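Local coordinates for HTH-type transcriptional repressor MdtR (Bacillus subtilis, PDB 1S3J), which represses the multidrug resistance operon mdtRP by binding directly to its promoter region, acting as a homodimer of the MarR family, at residues A[19-24]-A[117-122]; A[55-60]-A[66-71]; A[70-75]-A[79-84]. All coordinates share one frame; numbering follows the deposited sequence.

Contact 1. Residues A[19-24]-A[117-122]; sequences FQKIQP and ARYLSF
The ring of Tyr119 reaches helix 4-32 with one face against Ile22 and its hydroxyl end beside Lys21. Over that face lies Ile22 CG1, 3.8 Å from the ring centroid and 25° off the ring normal, a CH-pi contact. Ile22 CG1 is shifted toward the hydroxyl side, 3.6 Å from Tyr119 CE2 and equally close to Tyr119 CZ. Ile22 CD1 stands higher, above the middle of the ring, 4.1 Å from Tyr119 CD2. The isoleucine and the tyrosine run past each other in opposite directions. With chi1 of -74°, Ile22 turns CG1 anti to its own carbonyl carbon, and this branch, rather than CG2, meets the ring. Near the ring plane, at the edge, comes Lys21 CD; Lys21 CG stands 4.0 Å from Tyr119 OH, after which the bent lysine chain leads its amine away. The phenol oxygen finds its polar partner one turn farther along helix 4-32, in a hydrogen bond with Glu25 OE1, while the other carboxylate oxygen of Glu25 forms a salt bridge with Arg118. One acidic residue thus ties down two neighbours on helix 99-120. The contact joins the C-terminal part of that helix to the long N-terminal helix, within the helical dimerization region characteristic of MarR proteins, and Ala142 of the second subunit packs on both Lys21 and Tyr119.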
# COMPACT_ATOMS: atom_id res chain seq x y z
N PHE A 19 -7.91 -3.08 -3.15
CA PHE A 19 -6.91 -2.94 -2.11
C PHE A 19 -7.47 -3.28 -0.73
O PHE A 19 -6.99 -4.19 -0.08
CB PHE A 19 -6.32 -1.54 -2.11
CG PHE A 19 -5.24 -1.33 -1.09
CD1 PHE A 19 -3.96 -1.83 -1.29
CD2 PHE A 19 -5.50 -0.66 0.09
CE1 PHE A 19 -2.96 -1.67 -0.33
CE2 PHE A 19 -4.49 -0.49 1.06
CZ PHE A 19 -3.23 -1.00 0.84
N GLN A 20 -8.51 -2.57 -0.29
CA GLN A 20 -9.18 -2.89 0.97
C GLN A 20 -9.54 -4.36 1.12
O GLN A 20 -9.61 -4.88 2.22
CB GLN A 20 -10.46 -2.07 1.12
CG GLN A 20 -10.23 -0.59 1.41
CD GLN A 20 -11.49 0.24 1.14
OE1 GLN A 20 -12.12 0.12 0.07
NE2 GLN A 20 -11.88 1.06 2.11
N LYS A 21 -9.80 -5.03 0.00
CA LYS A 21 -10.16 -6.45 -0.00
C LYS A 21 -8.95 -7.39 -0.03
O LYS A 21 -9.00 -8.50 0.50
CB LYS A 21 -11.03 -6.74 -1.22
CG LYS A 21 -12.28 -7.53 -0.93
CD LYS A 21 -13.09 -7.74 -2.23
CE LYS A 21 -13.86 -6.48 -2.70
NZ LYS A 21 -15.02 -6.14 -1.81
N ILE A 22 -7.87 -6.96 -0.68
CA ILE A 22 -6.73 -7.83 -0.94
C ILE A 22 -5.63 -7.61 0.08
O ILE A 22 -4.97 -8.57 0.48
CB ILE A 22 -6.18 -7.65 -2.38
CG1 ILE A 22 -7.12 -8.30 -3.39
CG2 ILE A 22 -4.80 -8.29 -2.55
CD1 ILE A 22 -6.97 -7.75 -4.82
N GLN A 23 -5.44 -6.37 0.52
CA GLN A 23 -4.42 -6.05 1.51
C GLN A 23 -4.55 -6.83 2.81
O GLN A 23 -3.59 -7.49 3.20
CB GLN A 23 -4.34 -4.54 1.79
CG GLN A 23 -3.11 -4.14 2.56
CD GLN A 23 -3.42 -3.53 3.92
OE1 GLN A 23 -4.33 -3.99 4.64
NE2 GLN A 23 -2.65 -2.50 4.29
N PRO A 24 -5.71 -6.80 3.47
CA PRO A 24 -5.89 -7.61 4.69
C PRO A 24 -5.58 -9.09 4.46
O PRO A 24 -4.98 -9.72 5.33
CB PRO A 24 -7.37 -7.41 5.03
CG PRO A 24 -7.72 -6.10 4.42
CD PRO A 24 -6.92 -6.02 3.15
N ALA A 117 -4.71 -14.85 -7.73
CA ALA A 117 -5.25 -15.67 -8.81
C ALA A 117 -6.72 -15.99 -8.61
O ALA A 117 -7.38 -16.38 -9.56
CB ALA A 117 -4.43 -16.97 -8.96
N ARG A 118 -7.24 -15.85 -7.39
CA ARG A 118 -8.68 -15.99 -7.17
C ARG A 118 -9.42 -14.82 -7.82
O ARG A 118 -10.51 -14.99 -8.35
CB ARG A 118 -9.04 -16.05 -5.69
CG ARG A 118 -8.78 -17.41 -5.05
CD ARG A 118 -9.53 -17.67 -3.73
NE ARG A 118 -10.18 -16.49 -3.16
CZ ARG A 118 -9.59 -15.60 -2.35
NH1 ARG A 118 -8.30 -15.71 -2.02
NH2 ARG A 118 -10.29 -14.57 -1.89
N TYR A 119 -8.81 -13.65 -7.77
CA TYR A 119 -9.38 -12.48 -8.43
C TYR A 119 -9.15 -12.56 -9.93
O TYR A 119 -10.08 -12.40 -10.70
CB TYR A 119 -8.82 -11.19 -7.85
CG TYR A 119 -9.16 -11.00 -6.41
CD1 TYR A 119 -10.27 -10.27 -6.02
CD2 TYR A 119 -8.37 -11.57 -5.42
CE1 TYR A 119 -10.58 -10.11 -4.66
CE2 TYR A 119 -8.67 -11.42 -4.08
CZ TYR A 119 -9.77 -10.70 -3.70
OH TYR A 119 -10.04 -10.55 -2.36
N LEU A 120 -7.93 -12.85 -10.35
CA LEU A 120 -7.55 -12.82 -11.76
C LEU A 120 -8.28 -13.86 -12.59
O LEU A 120 -8.46 -13.67 -13.79
CB LEU A 120 -6.04 -13.01 -11.91
CG LEU A 120 -5.20 -11.88 -11.32
CD1 LEU A 120 -3.71 -12.16 -11.48
CD2 LEU A 120 -5.59 -10.53 -11.93
N SER A 121 -8.73 -14.95 -11.96
CA SER A 121 -9.38 -16.02 -12.69
C SER A 121 -10.76 -15.64 -13.26
O SER A 121 -11.27 -16.36 -14.11
CB SER A 121 -9.49 -17.28 -11.83
OG SER A 121 -10.29 -17.04 -10.69
N PHE A 122 -11.35 -14.52 -12.80
CA PHE A 122 -12.57 -13.96 -13.36
C PHE A 122 -12.32 -13.24 -14.69
O PHE A 122 -13.27 -12.83 -15.34
CB PHE A 122 -13.20 -12.94 -12.40
CG PHE A 122 -13.83 -13.56 -11.17
CD1 PHE A 122 -15.18 -13.90 -11.15
CD2 PHE A 122 -13.08 -13.78 -10.02
CE1 PHE A 122 -15.77 -14.44 -10.01
CE2 PHE A 122 -13.66 -14.35 -8.89
CZ PHE A 122 -15.00 -14.67 -8.88

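Contact 2. Residues A[55-60]-A[66-71]; sequences SEIAER and SAVTLM
Val68 pushes both of its methyl groups against helix 54-61, one on Ile57 and the other on Ala58. Val68 CG1 meets the branch methyl of Ile57, with 3.6 Å between CG1 and Ile57 CG2. The second methyl, Val68 CG2, settles on the backbone of the facing helix, 3.6 Å from Ala58 CA, and also touches the alanine methyl, with 3.8 Å from CG2 to Ala58 CB. The valine's chi1 of 179° sets CG1 anti to its backbone N and leaves CG2 beside that N, spreading the two methyls over two successive residues. The small Ala58 is consistent with the close approach of the helices, the CA atoms of Ala58 and Val68 being 6.0 Å apart. This is the meeting of the two helices of the helix-turn-helix, predicted to span residues 54-77, in which the second is, by analogy with other MarR proteins, the recognition helix. In the next shell, Val54 packs on Val68 from the start of helix 54-61, and Val42 of helix 37-49 supports Ile57. Val42 also touches the selenomethionine Met71, so helix 37-49 lies against both segments. Glu56 OE1 accepts a hydrogen bond from Lys53 N, just ahead of the helix. All three touching residues are buried, and the two segments meet through aliphatic groups alone, so their fit depends on shape and on burial of methyls, without directional polar bonds between them.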
# COMPACT_ATOMS: atom_id res chain seq x y z
N SER A 55 24.50 -2.44 3.43
CA SER A 55 24.37 -1.07 2.93
C SER A 55 23.59 -0.97 1.61
O SER A 55 23.02 0.08 1.30
CB SER A 55 25.76 -0.42 2.75
OG SER A 55 26.43 -0.93 1.62
N GLU A 56 23.58 -2.06 0.84
CA GLU A 56 22.86 -2.09 -0.42
C GLU A 56 21.36 -2.20 -0.15
O GLU A 56 20.57 -1.48 -0.74
CB GLU A 56 23.32 -3.26 -1.30
CG GLU A 56 24.69 -3.05 -1.95
CD GLU A 56 25.12 -4.24 -2.80
OE1 GLU A 56 25.10 -5.39 -2.31
OE2 GLU A 56 25.47 -4.02 -3.98
N ILE A 57 20.98 -3.12 0.73
CA ILE A 57 19.58 -3.27 1.13
C ILE A 57 19.06 -1.98 1.75
O ILE A 57 17.97 -1.54 1.43
CB ILE A 57 19.43 -4.45 2.10
CG1 ILE A 57 19.57 -5.76 1.34
CG2 ILE A 57 18.09 -4.41 2.82
CD1 ILE A 57 19.56 -6.98 2.21
N ALA A 58 19.86 -1.39 2.63
CA ALA A 58 19.47 -0.14 3.28
C ALA A 58 19.13 0.90 2.23
O ALA A 58 18.12 1.57 2.32
CB ALA A 58 20.58 0.35 4.19
N GLU A 59 19.98 0.97 1.21
CA GLU A 59 19.84 1.92 0.10
C GLU A 59 18.53 1.72 -0.66
O GLU A 59 17.78 2.67 -0.86
CB GLU A 59 21.03 1.75 -0.85
CG GLU A 59 21.40 2.93 -1.72
CD GLU A 59 22.74 2.73 -2.43
OE1 GLU A 59 23.37 1.66 -2.24
OE2 GLU A 59 23.17 3.65 -3.18
N ARG A 60 18.27 0.48 -1.09
CA ARG A 60 17.06 0.15 -1.84
C ARG A 60 15.79 0.41 -1.02
O ARG A 60 14.75 0.75 -1.58
CB ARG A 60 17.05 -1.31 -2.30
CG ARG A 60 18.09 -1.65 -3.36
CD ARG A 60 18.73 -3.02 -3.17
NE ARG A 60 19.84 -3.24 -4.10
CZ ARG A 60 19.73 -3.85 -5.28
NH1 ARG A 60 18.56 -4.31 -5.71
NH2 ARG A 60 20.82 -3.99 -6.04
N SER A 66 21.32 0.52 10.23
CA SER A 66 20.85 -0.06 11.50
C SER A 66 19.44 -0.66 11.43
O SER A 66 19.17 -1.64 12.08
CB SER A 66 20.95 0.97 12.65
OG SER A 66 20.29 2.19 12.34
N ALA A 67 18.54 -0.06 10.66
CA ALA A 67 17.23 -0.66 10.39
C ALA A 67 17.34 -2.04 9.75
O ALA A 67 16.64 -2.98 10.13
CB ALA A 67 16.39 0.26 9.50
N VAL A 68 18.23 -2.17 8.77
CA VAL A 68 18.43 -3.47 8.10
C VAL A 68 19.06 -4.50 9.04
O VAL A 68 18.69 -5.67 9.03
CB VAL A 68 19.28 -3.35 6.81
CG1 VAL A 68 19.48 -4.73 6.16
CG2 VAL A 68 18.60 -2.42 5.86
N THR A 69 19.99 -4.05 9.86
CA THR A 69 20.68 -4.92 10.82
C THR A 69 19.68 -5.55 11.77
O THR A 69 19.83 -6.72 12.15
CB THR A 69 21.74 -4.10 11.58
OG1 THR A 69 22.85 -3.83 10.71
CG2 THR A 69 22.33 -4.86 12.77
N LEU A 70 18.65 -4.80 12.15
CA LEU A 70 17.60 -5.36 12.99
C LEU A 70 16.71 -6.35 12.21
O LEU A 70 16.28 -7.36 12.76
CB LEU A 70 16.74 -4.26 13.61
CG LEU A 70 15.60 -4.74 14.51
CD1 LEU A 70 16.19 -5.52 15.68
CD2 LEU A 70 14.76 -3.56 15.00
N MSE A 71 16.42 -6.07 10.95
CA MSE A 71 15.66 -7.03 10.14
C MSE A 71 16.48 -8.32 10.03
O MSE A 71 15.96 -9.41 10.21
CB MSE A 71 15.42 -6.48 8.74
CG MSE A 71 14.38 -5.38 8.67
SE MSE A 71 14.55 -4.45 6.96
CE MSE A 71 14.06 -2.64 7.59

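Contact 3. Residues A[70-75]-A[79-84]; sequences LMADRL and NLIART
The carbonyl oxygen of Leu75 receives Leu80 N at 3.0 Å, nearly straight at 168°, in the six-to-one bond that marks a Schellman turn. This is the end of the predicted recognition helix of a winged helix-turn-helix: Asn79, with positive phi, closes helix 65-77 in the Schellman motif, and the chain turns into strand 81-85, the first strand of the wing. Strand 81-84 runs obliquely back across helix 70-75, at 123° between their directions, with the axes 8.2 Å apart at closest approach. Leu80 in the turn, then Ile81 and Arg83 on the strand, face the helix. Leu80 crosses Leu75 at about a right angle, touching through Leu80 CD1 and Leu75 CD2 at 3.7 Å. Ile81 lays CG1 on Leu75 CB, 3.6 Å away, and carries CD1 on to Ala72, where it lies 3.5 Å from the carbonyl O. A chi1 of 68° makes this possible, placing Ile81 CG1 between its backbone N and carbonyl carbon and directing the longer branch at the helix. Leu43 of helix 37-49 and Leu95 of strand 93-97 also pack on Ile81, so helices 65-77 and 37-49 and the two neighbouring strands meet in one apolar cluster around it. Farther along, Arg83 extends over the helix toward Asp73 as a salt-bridge partner, although the modelled separation is implausibly short and the exact placing of both groups is doubtful. As modelled, Ala72 CB lies over one face of the guanidinium, offset toward the rim, 3.5 Å from Arg83 NH1.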
# COMPACT_ATOMS: atom_id res chain seq x y z
N LEU A 70 18.65 -4.80 12.15
CA LEU A 70 17.60 -5.36 12.99
C LEU A 70 16.71 -6.35 12.21
O LEU A 70 16.28 -7.36 12.76
CB LEU A 70 16.74 -4.26 13.61
CG LEU A 70 15.60 -4.74 14.51
CD1 LEU A 70 16.19 -5.52 15.68
CD2 LEU A 70 14.76 -3.56 15.00
N MSE A 71 16.42 -6.07 10.95
CA MSE A 71 15.66 -7.03 10.14
C MSE A 71 16.48 -8.32 10.03
O MSE A 71 15.96 -9.41 10.21
CB MSE A 71 15.42 -6.48 8.74
CG MSE A 71 14.38 -5.38 8.67
SE MSE A 71 14.55 -4.45 6.96
CE MSE A 71 14.06 -2.64 7.59
N ALA A 72 17.76 -8.16 9.72
CA ALA A 72 18.68 -9.29 9.61
C ALA A 72 18.71 -10.11 10.89
O ALA A 72 18.70 -11.32 10.82
CB ALA A 72 20.07 -8.80 9.25
N ASP A 73 18.71 -9.45 12.06
CA ASP A 73 18.71 -10.17 13.35
C ASP A 73 17.50 -11.08 13.42
O ASP A 73 17.62 -12.24 13.78
CB ASP A 73 18.61 -9.19 14.54
CG ASP A 73 19.92 -8.49 14.87
OD1 ASP A 73 20.99 -9.04 14.55
OD2 ASP A 73 19.99 -7.40 15.47
N ARG A 74 16.33 -10.54 13.08
CA ARG A 74 15.08 -11.27 13.19
C ARG A 74 15.11 -12.47 12.25
O ARG A 74 14.85 -13.58 12.66
CB ARG A 74 13.88 -10.37 12.85
CG ARG A 74 13.65 -9.21 13.82
CD ARG A 74 12.31 -8.46 13.61
NE ARG A 74 12.22 -7.25 14.44
CZ ARG A 74 11.79 -7.22 15.70
NH1 ARG A 74 11.40 -8.32 16.32
NH2 ARG A 74 11.75 -6.07 16.35
N LEU A 75 15.49 -12.23 11.01
CA LEU A 75 15.62 -13.29 10.04
C LEU A 75 16.68 -14.35 10.44
O LEU A 75 16.40 -15.54 10.33
CB LEU A 75 15.94 -12.69 8.65
CG LEU A 75 14.75 -11.93 8.01
CD1 LEU A 75 15.23 -11.10 6.86
CD2 LEU A 75 13.64 -12.89 7.58
N ASN A 79 16.62 -18.30 11.28
CA ASN A 79 17.53 -19.10 10.45
C ASN A 79 17.14 -19.07 8.97
O ASN A 79 17.22 -20.08 8.26
CB ASN A 79 17.64 -20.55 10.98
CG ASN A 79 18.55 -21.44 10.13
OD1 ASN A 79 19.69 -21.06 9.77
ND2 ASN A 79 18.05 -22.63 9.80
N LEU A 80 16.73 -17.90 8.51
CA LEU A 80 16.24 -17.72 7.16
C LEU A 80 17.28 -17.03 6.30
O LEU A 80 17.20 -17.06 5.08
CB LEU A 80 14.97 -16.87 7.19
CG LEU A 80 13.85 -17.38 8.08
CD1 LEU A 80 12.63 -16.45 7.98
CD2 LEU A 80 13.47 -18.83 7.75
N ILE A 81 18.21 -16.35 6.96
CA ILE A 81 19.36 -15.77 6.30
C ILE A 81 20.63 -16.09 7.09
O ILE A 81 20.56 -16.45 8.26
CB ILE A 81 19.22 -14.25 6.19
CG1 ILE A 81 19.30 -13.60 7.57
CG2 ILE A 81 17.92 -13.87 5.45
CD1 ILE A 81 19.51 -12.15 7.51
N ALA A 82 21.77 -15.89 6.43
CA ALA A 82 23.07 -15.95 7.08
C ALA A 82 23.82 -14.67 6.78
O ALA A 82 23.65 -14.08 5.71
CB ALA A 82 23.86 -17.17 6.59
N ARG A 83 24.62 -14.22 7.74
CA ARG A 83 25.55 -13.15 7.52
C ARG A 83 26.94 -13.73 7.33
O ARG A 83 27.32 -14.66 8.01
CB ARG A 83 25.60 -12.20 8.71
CG ARG A 83 24.31 -11.53 9.05
CD ARG A 83 24.47 -10.39 10.00
NE ARG A 83 23.47 -10.45 11.06
CZ ARG A 83 22.79 -9.42 11.51
NH1 ARG A 83 22.98 -8.19 11.03
NH2 ARG A 83 21.89 -9.60 12.47
N THR A 84 27.69 -13.14 6.40
CA THR A 84 29.09 -13.48 6.14
C THR A 84 29.90 -12.19 5.89
O THR A 84 29.34 -11.13 5.61
CB THR A 84 29.20 -14.45 4.93
OG1 THR A 84 28.42 -13.99 3.80
CG2 THR A 84 28.58 -15.84 5.28

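Starting from the N terminus, the chain first lays down helix 4-32, whose residues 19-24 wait for a partner 93 residues later. Contact 1 closes that long loop when helix 99-120 returns, and the whole DNA-binding part of the chain is nested within it. There, contact 2 closes a short loop between the two helices of the helix-turn-helix, and contact 3 follows at once, joining the second of these helices to the wing strand. Contacts 2 and 3 share Leu70 and Met71 on helix 65-77, their centres about 11 Å apart. Contact 1 lies on the opposite side of the chain's centre, in the dimerization region, its centre about 30 Å from that of contact 2 and about 31 Å from that of contact 3.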